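Local coordinates for protein myosin-17 (Arabidopsis thaliana, PDB 7KFL) that probably carries organelles and vesicles along actin filaments as a plant class XI myosin, recognising its cargo through the globular tail domain, at residues 34-38 and 135-140; 163-167 and 383-387; 245-249 and 295-299; 250-255 and 298-302. All blocks are in the same frame, centred on the assembly; numbering follows the deposited sequence.

Interaction 1: residues 34-38 and 135-140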
loop_
_atom_site.group_PDB
_atom_site.type_symbol
_atom_site.label_atom_id
_atom_site.label_comp_id
_atom_site.label_asym_id
_atom_site.label_seq_id
_atom_site.Cartn_x
_atom_site.Cartn_y
_atom_site.Cartn_z
ATOM N N CYS A 34 -2.962 24.118 4.385
ATOM C CA CYS A 34 -2.579 25.290 5.219
ATOM C C CYS A 34 -3.550 26.451 4.968
ATOM O O CYS A 34 -3.963 27.095 5.949
ATOM C CB CYS A 34 -1.146 25.729 4.940
ATOM S SG CYS A 34 0.094 24.533 5.503
ATOM N N VAL A 35 -3.899 26.702 3.703
ATOM C CA VAL A 35 -4.871 27.758 3.287
ATOM C C VAL A 35 -6.243 27.432 3.887
ATOM O O VAL A 35 -6.859 28.346 4.470
ATOM C CB VAL A 35 -4.934 27.891 1.752
ATOM C CG1 VAL A 35 -6.139 28.698 1.289
ATOM C CG2 VAL A 35 -3.650 28.485 1.195
ATOM N N ILE A 36 -6.702 26.183 3.740
ATOM C CA ILE A 36 -8.008 25.694 4.281
ATOM C C ILE A 36 -8.031 25.947 5.793
ATOM O O ILE A 36 -8.954 26.643 6.253
ATOM C CB ILE A 36 -8.244 24.206 3.937
ATOM C CG1 ILE A 36 -8.608 24.020 2.462
ATOM C CG2 ILE A 36 -9.301 23.595 4.846
ATOM C CD1 ILE A 36 -8.439 22.605 1.959
ATOM N N TYR A 37 -7.043 25.412 6.518
ATOM C CA TYR A 37 -6.950 25.447 8.003
ATOM C C TYR A 37 -7.059 26.888 8.514
ATOM O O TYR A 37 -7.821 27.124 9.471
ATOM C CB TYR A 37 -5.641 24.818 8.484
ATOM C CG TYR A 37 -5.473 24.822 9.983
ATOM C CD1 TYR A 37 -6.339 24.110 10.796
ATOM C CD2 TYR A 37 -4.457 25.540 10.592
ATOM C CE1 TYR A 37 -6.201 24.109 12.173
ATOM C CE2 TYR A 37 -4.302 25.548 11.969
ATOM C CZ TYR A 37 -5.178 24.829 12.763
ATOM O OH TYR A 37 -5.038 24.827 14.119
ATOM N N LYS A 38 -6.321 27.815 7.896
ATOM C CA LYS A 38 -6.189 29.227 8.350
ATOM C C LYS A 38 -7.515 29.974 8.167
ATOM O O LYS A 38 -7.910 30.692 9.107
ATOM C CB LYS A 38 -5.042 29.917 7.609
ATOM C CG LYS A 38 -3.662 29.477 8.067
ATOM C CD LYS A 38 -2.545 30.333 7.535
ATOM C CE LYS A 38 -1.225 30.030 8.207
ATOM N NZ LYS A 38 -0.093 30.581 7.431
ATOM N N GLN A 135 1.437 36.921 6.319
ATOM C CA GLN A 135 2.543 35.957 6.581
ATOM C C GLN A 135 2.568 34.873 5.494
ATOM O O GLN A 135 1.651 34.855 4.646
ATOM C CB GLN A 135 2.399 35.349 7.979
ATOM C CG GLN A 135 1.165 34.472 8.161
ATOM C CD GLN A 135 0.954 34.039 9.593
ATOM O OE1 GLN A 135 -0.153 34.106 10.121
ATOM N NE2 GLN A 135 2.018 33.585 10.239
ATOM N N GLY A 136 3.599 34.018 5.526
ATOM C CA GLY A 136 3.763 32.858 4.628
ATOM C C GLY A 136 2.672 31.828 4.859
ATOM O O GLY A 136 2.342 31.577 6.034
ATOM N N LEU A 137 2.143 31.248 3.776
ATOM C CA LEU A 137 0.945 30.364 3.776
ATOM C C LEU A 137 1.184 29.141 4.669
ATOM O O LEU A 137 0.252 28.770 5.406
ATOM C CB LEU A 137 0.627 29.944 2.336
ATOM C CG LEU A 137 -0.215 30.925 1.518
ATOM C CD1 LEU A 137 0.138 32.374 1.824
ATOM C CD2 LEU A 137 -0.064 30.652 0.030
ATOM N N THR A 138 2.381 28.551 4.618
ATOM C CA THR A 138 2.731 27.285 5.319
ATOM C C THR A 138 3.325 27.579 6.704
ATOM O O THR A 138 3.470 26.618 7.485
ATOM C CB THR A 138 3.658 26.427 4.450
ATOM O OG1 THR A 138 4.813 27.204 4.130
ATOM C CG2 THR A 138 2.979 25.949 3.187
ATOM N N LYS A 139 3.653 28.843 6.997
ATOM C CA LYS A 139 4.040 29.312 8.357
ATOM C C LYS A 139 2.760 29.615 9.143
ATOM O O LYS A 139 2.096 30.614 8.806
ATOM C CB LYS A 139 4.936 30.554 8.282
ATOM C CG LYS A 139 5.235 31.230 9.617
ATOM C CD LYS A 139 5.706 30.278 10.703
ATOM C CE LYS A 139 6.097 30.981 11.985
ATOM N NZ LYS A 139 6.093 30.051 13.140
ATOM N N LEU A 140 2.441 28.800 10.154
ATOM C CA LEU A 140 1.164 28.887 10.914
ATOM C C LEU A 140 1.455 29.154 12.396
ATOM O O LEU A 140 2.389 28.529 12.943
ATOM C CB LEU A 140 0.332 27.611 10.713
ATOM C CG LEU A 140 1.074 26.356 10.247
ATOM C CD1 LEU A 140 1.724 25.633 11.417
ATOM C CD2 LEU A 140 0.132 25.420 9.505
#

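Interaction 2: residues 163-167 and 383-387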
loop_
_atom_site.group_PDB
_atom_site.type_symbol
_atom_site.label_atom_id
_atom_site.label_comp_id
_atom_site.label_asym_id
_atom_site.label_seq_id
_atom_site.Cartn_x
_atom_site.Cartn_y
_atom_site.Cartn_z
ATOM N N LEU A 163 -9.199 10.383 3.184
ATOM C CA LEU A 163 -7.762 9.998 3.225
ATOM C C LEU A 163 -7.638 8.489 2.982
ATOM O O LEU A 163 -6.779 8.086 2.174
ATOM C CB LEU A 163 -7.150 10.387 4.575
ATOM C CG LEU A 163 -5.703 9.942 4.790
ATOM C CD1 LEU A 163 -4.793 10.501 3.710
ATOM C CD2 LEU A 163 -5.200 10.353 6.164
ATOM N N GLU A 164 -8.465 7.694 3.663
ATOM C CA GLU A 164 -8.490 6.211 3.552
ATOM C C GLU A 164 -8.893 5.817 2.126
ATOM O O GLU A 164 -8.253 4.909 1.571
ATOM C CB GLU A 164 -9.427 5.623 4.606
ATOM C CG GLU A 164 -8.862 5.718 6.015
ATOM C CD GLU A 164 -9.843 5.448 7.141
ATOM O OE1 GLU A 164 -10.997 5.071 6.850
ATOM O OE2 GLU A 164 -9.449 5.623 8.313
ATOM N N LYS A 165 -9.896 6.490 1.553
ATOM C CA LYS A 165 -10.383 6.251 0.166
ATOM C C LYS A 165 -9.271 6.571 -0.840
ATOM O O LYS A 165 -9.031 5.746 -1.745
ATOM C CB LYS A 165 -11.621 7.102 -0.125
ATOM C CG LYS A 165 -12.136 7.029 -1.555
ATOM C CD LYS A 165 -13.518 7.620 -1.718
ATOM C CE LYS A 165 -13.921 7.804 -3.166
ATOM N NZ LYS A 165 -14.126 6.506 -3.849
ATOM N N ILE A 166 -8.636 7.736 -0.694
ATOM C CA ILE A 166 -7.546 8.217 -1.594
ATOM C C ILE A 166 -6.371 7.233 -1.501
ATOM O O ILE A 166 -5.961 6.712 -2.554
ATOM C CB ILE A 166 -7.158 9.673 -1.258
ATOM C CG1 ILE A 166 -8.248 10.649 -1.713
ATOM C CG2 ILE A 166 -5.803 10.037 -1.849
ATOM C CD1 ILE A 166 -8.194 12.000 -1.036
ATOM N N TYR A 167 -5.874 6.965 -0.288
ATOM C CA TYR A 167 -4.817 5.955 -0.012
ATOM C C TYR A 167 -5.159 4.646 -0.734
ATOM O O TYR A 167 -4.284 4.086 -1.418
ATOM C CB TYR A 167 -4.674 5.690 1.488
ATOM C CG TYR A 167 -3.814 4.498 1.822
ATOM C CD1 TYR A 167 -4.351 3.222 1.890
ATOM C CD2 TYR A 167 -2.457 4.641 2.058
ATOM C CE1 TYR A 167 -3.565 2.121 2.192
ATOM C CE2 TYR A 167 -1.658 3.551 2.367
ATOM C CZ TYR A 167 -2.212 2.286 2.431
ATOM O OH TYR A 167 -1.420 1.215 2.725
ATOM N N SER A 383 -6.647 -3.974 3.856
ATOM C CA SER A 383 -7.086 -3.180 5.033
ATOM C C SER A 383 -6.462 -1.780 4.977
ATOM O O SER A 383 -5.492 -1.599 4.224
ATOM C CB SER A 383 -6.719 -3.878 6.318
ATOM O OG SER A 383 -5.339 -3.701 6.614
ATOM N N ILE A 384 -7.010 -0.832 5.743
ATOM C CA ILE A 384 -6.369 0.482 6.050
ATOM C C ILE A 384 -5.396 0.237 7.202
ATOM O O ILE A 384 -5.820 -0.075 8.314
ATOM C CB ILE A 384 -7.425 1.567 6.361
ATOM C CG1 ILE A 384 -7.941 2.247 5.087
ATOM C CG2 ILE A 384 -6.891 2.604 7.342
ATOM C CD1 ILE A 384 -8.442 1.302 4.017
ATOM N N PRO A 385 -4.065 0.317 6.969
ATOM C CA PRO A 385 -3.081 -0.059 7.984
ATOM C C PRO A 385 -2.608 1.082 8.899
ATOM O O PRO A 385 -1.528 0.964 9.452
ATOM C CB PRO A 385 -1.936 -0.547 7.087
ATOM C CG PRO A 385 -1.960 0.427 5.930
ATOM C CD PRO A 385 -3.430 0.720 5.704
ATOM N N PHE A 386 -3.417 2.136 9.059
ATOM C CA PHE A 386 -3.060 3.354 9.837
ATOM C C PHE A 386 -4.310 4.016 10.421
ATOM O O PHE A 386 -5.399 3.907 9.821
ATOM C CB PHE A 386 -2.317 4.358 8.952
ATOM C CG PHE A 386 -3.104 4.847 7.762
ATOM C CD1 PHE A 386 -3.966 5.928 7.873
ATOM C CD2 PHE A 386 -2.989 4.222 6.531
ATOM C CE1 PHE A 386 -4.693 6.370 6.778
ATOM C CE2 PHE A 386 -3.712 4.666 5.437
ATOM C CZ PHE A 386 -4.564 5.740 5.562
ATOM N N THR A 387 -4.129 4.702 11.553
ATOM C CA THR A 387 -5.111 5.624 12.183
ATOM C C THR A 387 -4.550 7.050 12.109
ATOM O O THR A 387 -3.325 7.191 11.926
ATOM C CB THR A 387 -5.418 5.194 13.623
ATOM O OG1 THR A 387 -4.192 5.162 14.353
ATOM C CG2 THR A 387 -6.092 3.841 13.699
#

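Interaction 3: residues 245-249 and 295-299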
loop_
_atom_site.group_PDB
_atom_site.type_symbol
_atom_site.label_atom_id
_atom_site.label_comp_id
_atom_site.label_asym_id
_atom_site.label_seq_id
_atom_site.Cartn_x
_atom_site.Cartn_y
_atom_site.Cartn_z
ATOM N N GLN A 245 1.947 -3.036 1.550
ATOM C CA GLN A 245 0.650 -3.655 1.157
ATOM C C GLN A 245 0.726 -4.164 -0.290
ATOM O O GLN A 245 0.044 -5.159 -0.595
ATOM C CB GLN A 245 -0.503 -2.664 1.341
ATOM C CG GLN A 245 -0.841 -2.395 2.801
ATOM C CD GLN A 245 -2.251 -1.889 2.999
ATOM O OE1 GLN A 245 -2.802 -1.173 2.163
ATOM N NE2 GLN A 245 -2.847 -2.253 4.123
ATOM N N ILE A 246 1.518 -3.514 -1.149
ATOM C CA ILE A 246 1.673 -3.882 -2.590
ATOM C C ILE A 246 2.581 -5.114 -2.712
ATOM O O ILE A 246 2.282 -5.978 -3.557
ATOM C CB ILE A 246 2.193 -2.683 -3.407
ATOM C CG1 ILE A 246 1.115 -1.609 -3.564
ATOM C CG2 ILE A 246 2.738 -3.128 -4.758
ATOM C CD1 ILE A 246 0.059 -1.940 -4.595
ATOM N N PHE A 247 3.659 -5.184 -1.924
ATOM C CA PHE A 247 4.595 -6.340 -1.904
ATOM C C PHE A 247 3.866 -7.560 -1.325
ATOM O O PHE A 247 4.116 -8.687 -1.803
ATOM C CB PHE A 247 5.889 -5.997 -1.161
ATOM C CG PHE A 247 6.976 -5.446 -2.050
ATOM C CD1 PHE A 247 6.774 -4.284 -2.780
ATOM C CD2 PHE A 247 8.199 -6.090 -2.167
ATOM C CE1 PHE A 247 7.771 -3.777 -3.601
ATOM C CE2 PHE A 247 9.196 -5.582 -2.987
ATOM C CZ PHE A 247 8.980 -4.427 -3.704
ATOM N N SER A 248 2.983 -7.335 -0.347
ATOM C CA SER A 248 1.988 -8.323 0.152
ATOM C C SER A 248 1.239 -8.938 -1.040
ATOM O O SER A 248 1.214 -10.176 -1.145
ATOM C CB SER A 248 1.039 -7.694 1.145
ATOM O OG SER A 248 -0.277 -8.203 0.997
ATOM N N PHE A 249 0.677 -8.097 -1.912
ATOM C CA PHE A 249 -0.060 -8.496 -3.141
ATOM C C PHE A 249 0.853 -9.330 -4.053
ATOM O O PHE A 249 0.412 -10.392 -4.535
ATOM C CB PHE A 249 -0.610 -7.255 -3.849
ATOM C CG PHE A 249 -1.127 -7.485 -5.245
ATOM C CD1 PHE A 249 -2.370 -8.063 -5.455
ATOM C CD2 PHE A 249 -0.380 -7.106 -6.349
ATOM C CE1 PHE A 249 -2.850 -8.265 -6.741
ATOM C CE2 PHE A 249 -0.861 -7.311 -7.634
ATOM C CZ PHE A 249 -2.095 -7.888 -7.828
ATOM N N ALA A 295 8.734 -3.905 2.980
ATOM C CA ALA A 295 8.191 -4.439 1.708
ATOM C C ALA A 295 8.927 -5.729 1.328
ATOM O O ALA A 295 8.267 -6.645 0.810
ATOM C CB ALA A 295 8.304 -3.404 0.617
ATOM N N TRP A 296 10.238 -5.793 1.577
ATOM C CA TRP A 296 11.095 -6.967 1.259
ATOM C C TRP A 296 10.645 -8.177 2.088
ATOM O O TRP A 296 10.551 -9.277 1.510
ATOM C CB TRP A 296 12.581 -6.637 1.474
ATOM C CG TRP A 296 13.507 -7.782 1.194
ATOM C CD1 TRP A 296 14.431 -8.319 2.046
ATOM C CD2 TRP A 296 13.584 -8.555 -0.018
ATOM N NE1 TRP A 296 15.082 -9.364 1.446
ATOM C CE2 TRP A 296 14.584 -9.533 0.180
ATOM C CE3 TRP A 296 12.914 -8.517 -1.247
ATOM C CZ2 TRP A 296 14.925 -10.458 -0.807
ATOM C CZ3 TRP A 296 13.251 -9.432 -2.221
ATOM C CH2 TRP A 296 14.244 -10.388 -2.001
ATOM N N ASP A 297 10.348 -7.974 3.377
ATOM C CA ASP A 297 9.973 -9.047 4.339
ATOM C C ASP A 297 8.557 -9.568 4.051
ATOM O O ASP A 297 8.221 -10.648 4.563
ATOM C CB ASP A 297 10.109 -8.567 5.787
ATOM C CG ASP A 297 11.552 -8.460 6.256
ATOM O OD1 ASP A 297 12.396 -9.234 5.749
ATOM O OD2 ASP A 297 11.824 -7.603 7.123
ATOM N N GLU A 298 7.759 -8.847 3.262
ATOM C CA GLU A 298 6.402 -9.291 2.840
ATOM C C GLU A 298 6.508 -10.429 1.817
ATOM O O GLU A 298 5.518 -11.169 1.680
ATOM C CB GLU A 298 5.599 -8.114 2.284
ATOM C CG GLU A 298 5.060 -7.208 3.373
ATOM C CD GLU A 298 4.107 -7.913 4.322
ATOM O OE1 GLU A 298 3.097 -8.462 3.834
ATOM O OE2 GLU A 298 4.395 -7.940 5.540
ATOM N N LEU A 299 7.656 -10.568 1.141
ATOM C CA LEU A 299 7.917 -11.626 0.124
ATOM C C LEU A 299 8.506 -12.883 0.787
ATOM O O LEU A 299 8.934 -13.787 0.038
ATOM C CB LEU A 299 8.881 -11.081 -0.936
ATOM C CG LEU A 299 8.373 -9.913 -1.779
ATOM C CD1 LEU A 299 9.474 -9.394 -2.688
ATOM C CD2 LEU A 299 7.161 -10.312 -2.606
#

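Interaction 4: residues 250-255 and 298-302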
loop_
_atom_site.group_PDB
_atom_site.type_symbol
_atom_site.label_atom_id
_atom_site.label_comp_id
_atom_site.label_asym_id
_atom_site.label_seq_id
_atom_site.Cartn_x
_atom_site.Cartn_y
_atom_site.Cartn_z
ATOM N N ILE A 250 2.085 -8.869 -4.285
ATOM C CA ILE A 250 3.087 -9.565 -5.152
ATOM C C ILE A 250 3.372 -10.947 -4.555
ATOM O O ILE A 250 3.318 -11.941 -5.308
ATOM C CB ILE A 250 4.369 -8.721 -5.312
ATOM C CG1 ILE A 250 4.138 -7.542 -6.262
ATOM C CG2 ILE A 250 5.542 -9.582 -5.762
ATOM C CD1 ILE A 250 5.203 -6.472 -6.190
ATOM N N ASN A 251 3.660 -10.995 -3.253
ATOM C CA ASN A 251 3.971 -12.236 -2.496
ATOM C C ASN A 251 2.852 -13.262 -2.706
ATOM O O ASN A 251 3.169 -14.445 -2.906
ATOM C CB ASN A 251 4.143 -11.957 -1.002
ATOM C CG ASN A 251 4.418 -13.219 -0.218
ATOM O OD1 ASN A 251 5.490 -13.805 -0.336
ATOM N ND2 ASN A 251 3.449 -13.649 0.573
ATOM N N VAL A 252 1.599 -12.803 -2.645
ATOM C CA VAL A 252 0.363 -13.632 -2.759
ATOM C C VAL A 252 0.271 -14.200 -4.178
ATOM O O VAL A 252 0.121 -15.424 -4.309
ATOM C CB VAL A 252 -0.882 -12.799 -2.392
ATOM C CG1 VAL A 252 -2.180 -13.451 -2.846
ATOM C CG2 VAL A 252 -0.923 -12.508 -0.901
ATOM N N GLN A 253 0.357 -13.339 -5.195
ATOM C CA GLN A 253 0.172 -13.705 -6.626
ATOM C C GLN A 253 1.200 -14.768 -7.035
ATOM O O GLN A 253 0.801 -15.743 -7.702
ATOM C CB GLN A 253 0.282 -12.459 -7.508
ATOM C CG GLN A 253 -0.879 -11.490 -7.333
ATOM C CD GLN A 253 -2.193 -12.121 -7.719
ATOM O OE1 GLN A 253 -2.321 -12.738 -8.774
ATOM N NE2 GLN A 253 -3.187 -11.978 -6.858
ATOM N N LEU A 254 2.465 -14.590 -6.640
ATOM C CA LEU A 254 3.593 -15.477 -7.029
ATOM C C LEU A 254 3.539 -16.784 -6.236
ATOM O O LEU A 254 3.709 -17.851 -6.857
ATOM C CB LEU A 254 4.922 -14.751 -6.796
ATOM C CG LEU A 254 5.177 -13.535 -7.686
ATOM C CD1 LEU A 254 6.502 -12.877 -7.329
ATOM C CD2 LEU A 254 5.146 -13.913 -9.160
ATOM N N PHE A 255 3.327 -16.712 -4.919
ATOM C CA PHE A 255 3.303 -17.901 -4.028
ATOM C C PHE A 255 2.089 -18.781 -4.352
ATOM O O PHE A 255 2.226 -20.012 -4.294
ATOM C CB PHE A 255 3.294 -17.509 -2.551
ATOM C CG PHE A 255 3.319 -18.697 -1.624
ATOM C CD1 PHE A 255 4.506 -19.359 -1.355
ATOM C CD2 PHE A 255 2.151 -19.179 -1.057
ATOM C CE1 PHE A 255 4.526 -20.461 -0.515
ATOM C CE2 PHE A 255 2.175 -20.279 -0.214
ATOM C CZ PHE A 255 3.361 -20.919 0.052
ATOM N N GLU A 298 7.759 -8.847 3.262
ATOM C CA GLU A 298 6.402 -9.291 2.840
ATOM C C GLU A 298 6.508 -10.429 1.817
ATOM O O GLU A 298 5.518 -11.169 1.680
ATOM C CB GLU A 298 5.599 -8.114 2.284
ATOM C CG GLU A 298 5.060 -7.208 3.373
ATOM C CD GLU A 298 4.107 -7.913 4.322
ATOM O OE1 GLU A 298 3.097 -8.462 3.834
ATOM O OE2 GLU A 298 4.395 -7.940 5.540
ATOM N N LEU A 299 7.656 -10.568 1.141
ATOM C CA LEU A 299 7.917 -11.626 0.124
ATOM C C LEU A 299 8.506 -12.883 0.787
ATOM O O LEU A 299 8.934 -13.787 0.038
ATOM C CB LEU A 299 8.881 -11.081 -0.936
ATOM C CG LEU A 299 8.373 -9.913 -1.779
ATOM C CD1 LEU A 299 9.474 -9.394 -2.688
ATOM C CD2 LEU A 299 7.161 -10.312 -2.606
ATOM N N ARG A 300 8.530 -12.947 2.124
ATOM C CA ARG A 300 9.191 -14.034 2.902
ATOM C C ARG A 300 8.658 -15.408 2.466
ATOM O O ARG A 300 9.460 -16.359 2.471
ATOM C CB ARG A 300 9.033 -13.809 4.412
ATOM C CG ARG A 300 7.596 -13.754 4.911
ATOM C CD ARG A 300 7.511 -13.221 6.332
ATOM N NE ARG A 300 6.135 -12.930 6.730
ATOM C CZ ARG A 300 5.505 -13.433 7.795
ATOM N NH1 ARG A 300 6.117 -14.266 8.622
ATOM N NH2 ARG A 300 4.253 -13.082 8.038
ATOM N N HIS A 301 7.373 -15.514 2.099
ATOM C CA HIS A 301 6.739 -16.767 1.598
ATOM C C HIS A 301 7.371 -17.175 0.262
ATOM O O HIS A 301 7.954 -18.274 0.195
ATOM C CB HIS A 301 5.221 -16.620 1.420
ATOM C CG HIS A 301 4.441 -16.518 2.688
ATOM N ND1 HIS A 301 3.832 -17.616 3.266
ATOM C CD2 HIS A 301 4.135 -15.459 3.468
ATOM C CE1 HIS A 301 3.200 -17.240 4.359
ATOM N NE2 HIS A 301 3.372 -15.920 4.506
ATOM N N ILE A 302 7.233 -16.331 -0.764
ATOM C CA ILE A 302 7.702 -16.629 -2.152
ATOM C C ILE A 302 9.222 -16.838 -2.133
ATOM O O ILE A 302 9.685 -17.770 -2.810
ATOM C CB ILE A 302 7.262 -15.546 -3.166
ATOM C CG1 ILE A 302 7.665 -15.908 -4.600
ATOM C CG2 ILE A 302 7.780 -14.166 -2.788
ATOM C CD1 ILE A 302 7.113 -17.228 -5.093
#

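Interaction 1: residues 34-38 and 135-140
Lys-38 reaches from the helix of residues 34-38 into a turn of the loop 135-140 and is gripped there by main-chain oxygens. This belongs to the mostly helical globular tail of the class XI myosin: the lysine lies on helix 31-43, and the loop runs between two short strands, 92-93 and 146-147. CG stands anti to the carbonyl carbon (chi1 -74°), and the rest of the chain is extended, which carries the ammonium straight out from the helix. Lys-38 CB and CG do not meet the loop closely; Lys-38 CD passes 3.8 Å from Leu-137 O. Lys-38 CE lies close to both Leu-137 O and Lys-139 O, and also packs alongside Leu-140, 3.8 Å from Leu-140 CB. Lys-38 NZ then gives two hydrogen bonds, 2.7 Å to Leu-137 O and 2.6 Å to Lys-139 O. It sits above both carbonyl planes, 63° out of the first, so neither bond follows a lone pair, and the attraction is probably largely that of the charge for the carbonyl dipoles. Two backbone acceptors in one turn are thus tied to a single cation, and the loop is held without any acidic partner across the contact. One helical turn earlier, Cys-34 supplies the apolar part, its SG meeting Leu-140 CD2 and Thr-138; separately, its CB comes near Leu-137 O. Val-35 lies against Leu-137 and, behind, touches Leu-15 of helix 4-20; Leu-140 also packs on Leu-87 of helix 71-89. Cys-34 SG ends 3.8 Å from Thr-138 CA and 4.0 Å from Thr-138 CG2.

Interaction 2: residues 163-167 and 383-387
Leu-163 opens the contact with one methyl, CD2, which lies 4.1 Å from Phe-386 CE1; its side chain also packs on Leu-78 and Leu-85 of helix 71-89. Next, Glu-164 uses its aliphatic part rather than its carboxylate: CB and CG cross Ile-384 at about a right angle, with Glu-164 CG 3.7 Å from Ile-384 CG1. Ile-384 CG2 in turn lies over one face of the Phe-386 ring. Residues 163-167 lie on the long helix 150-186 of the globular tail, and the loop 383-387 lies near the C-terminal end of the chain, folding back across it just before the last short helix, 388-393. Tyr-167, one turn on from Leu-163, carries the aromatic part. Its chi1 of 169° puts CG opposite the backbone N and lays the ring beside the loop, and Phe-386 directs an edge at its face in a T-shaped pair: the centroids are 5.0 Å apart and the planes are at 73°, with Phe-386 CE2 over the middle of the tyrosine ring. Beyond the ring, Tyr-167 OH lies 3.3 Å from Pro-385 CG, and the hydroxyl has a weak hydrogen bond with Gln-245 OE1 of helix 236-260.

Interaction 3: residues 245-249 and 295-299
The two backbones come close at two places, with CA atoms 5.4 Å apart for Phe-247 and Ala-295 and 5.3 Å for Ser-248 and Glu-298, as the connection of residues 295-299 passes beside a turn of helix 236-260. Both pieces fall within the DIL domain of the myosin tail, and the second leads into helix 300-309. Phe-247 is the centre of the contact. The methyl of Ala-295 sits over one face of its ring in a CH-pi contact, CB lying 3.8 Å from the ring centroid and 20° off the normal, offset toward the rim. Leu-299 crosses the same phenylalanine side chain obliquely, its CD1 3.6 Å from Phe-247 CD2, while its other methyl, CD2, touches Phe-247 O. The ring is enclosed further by helix 267-287, through Leu-280, Trp-283 and Cys-284. At the more exposed side, Glu-298 lays its CB along the backbone between Phe-247 and Ser-248. A bend at chi2 (-61°) turns the carboxylate toward Ser-248, with OE1 near Ser-248 CB. The serine hydroxyl looks elsewhere for its bond, with OG paired to the backbone N of Asp-381. No hydrogen bond joins the two segments; polar atoms meet carbon instead, as where Ala-295 O lies 3.0 Å from Phe-247 CD2 and 3.2 Å from Phe-247 CB.

Interaction 4: residues 250-255 and 298-302
A chi1 of 178° swings the Asn-251 amide away from its own backbone N and extends it from helix 236-260 into the first turn of helix 300-309, where Ile-302 and His-301 meet it. The first torsion of Ile-302 is trans as well, which turns its CG1 branch toward Leu-254 and brings CG2 near Asn-251 OD1. The amide oxygen accepts a hydrogen bond from the backbone N of Ile-302, 3.1 Å long and nearly straight at the hydrogen (168°), with the donor tilted slightly from the carbonyl plane. Asn-251 ND2 lies 3.5 Å from His-301 CD2; the two side chains cross at about a right angle, with amide and imidazole planes 51° apart. Glu-298 O also lies close to the amide, but its angle to Asn-251 ND2 is too poor for a hydrogen bond. Around this polar centre the packing is apolar: Ile-250 CG2 meets Leu-299 CD2 at 3.6 Å, and Leu-254 CB meets Ile-302 CG1 at 3.7 Å. Phe-255 receives His-301 CB over one face of its ring and the imidazole edge as a T-shaped pair, centroids 5.5 Å apart. Both helices pack within the DIL domain, where Ile-302 also touches Val-273 and Leu-277 of helix 267-287. Since an N-H in the first turn of a helix lacks the usual acceptor one turn back, the asparagine oxygen of another helix serves that need in a largely apolar setting, tying the start of helix 300-309 to helix 236-260.

Overall arrangement
Interactions 3 and 4 are buried and adjoin along helix 236-260, their centres about 7 Å apart; they share Glu-298 and Leu-299, binding the approach to helix 300-309 and its first turn to the same helix. Interaction 3 is apolar and aromatic, whereas interaction 4 adds one hydrogen bond to similar packing. Interaction 2, partly buried, is likewise an aromatic contact, but it brings the C-terminal loop onto helix 150-186; it touches interaction 3 through Gln-245, which probably hydrogen-bonds Ser-383 and Tyr-167. Interaction 1, partly buried and peripheral, has its centre about 30 Å from that of the chain, on the opposite side from interaction 4, and relies on a lysine holding a loop.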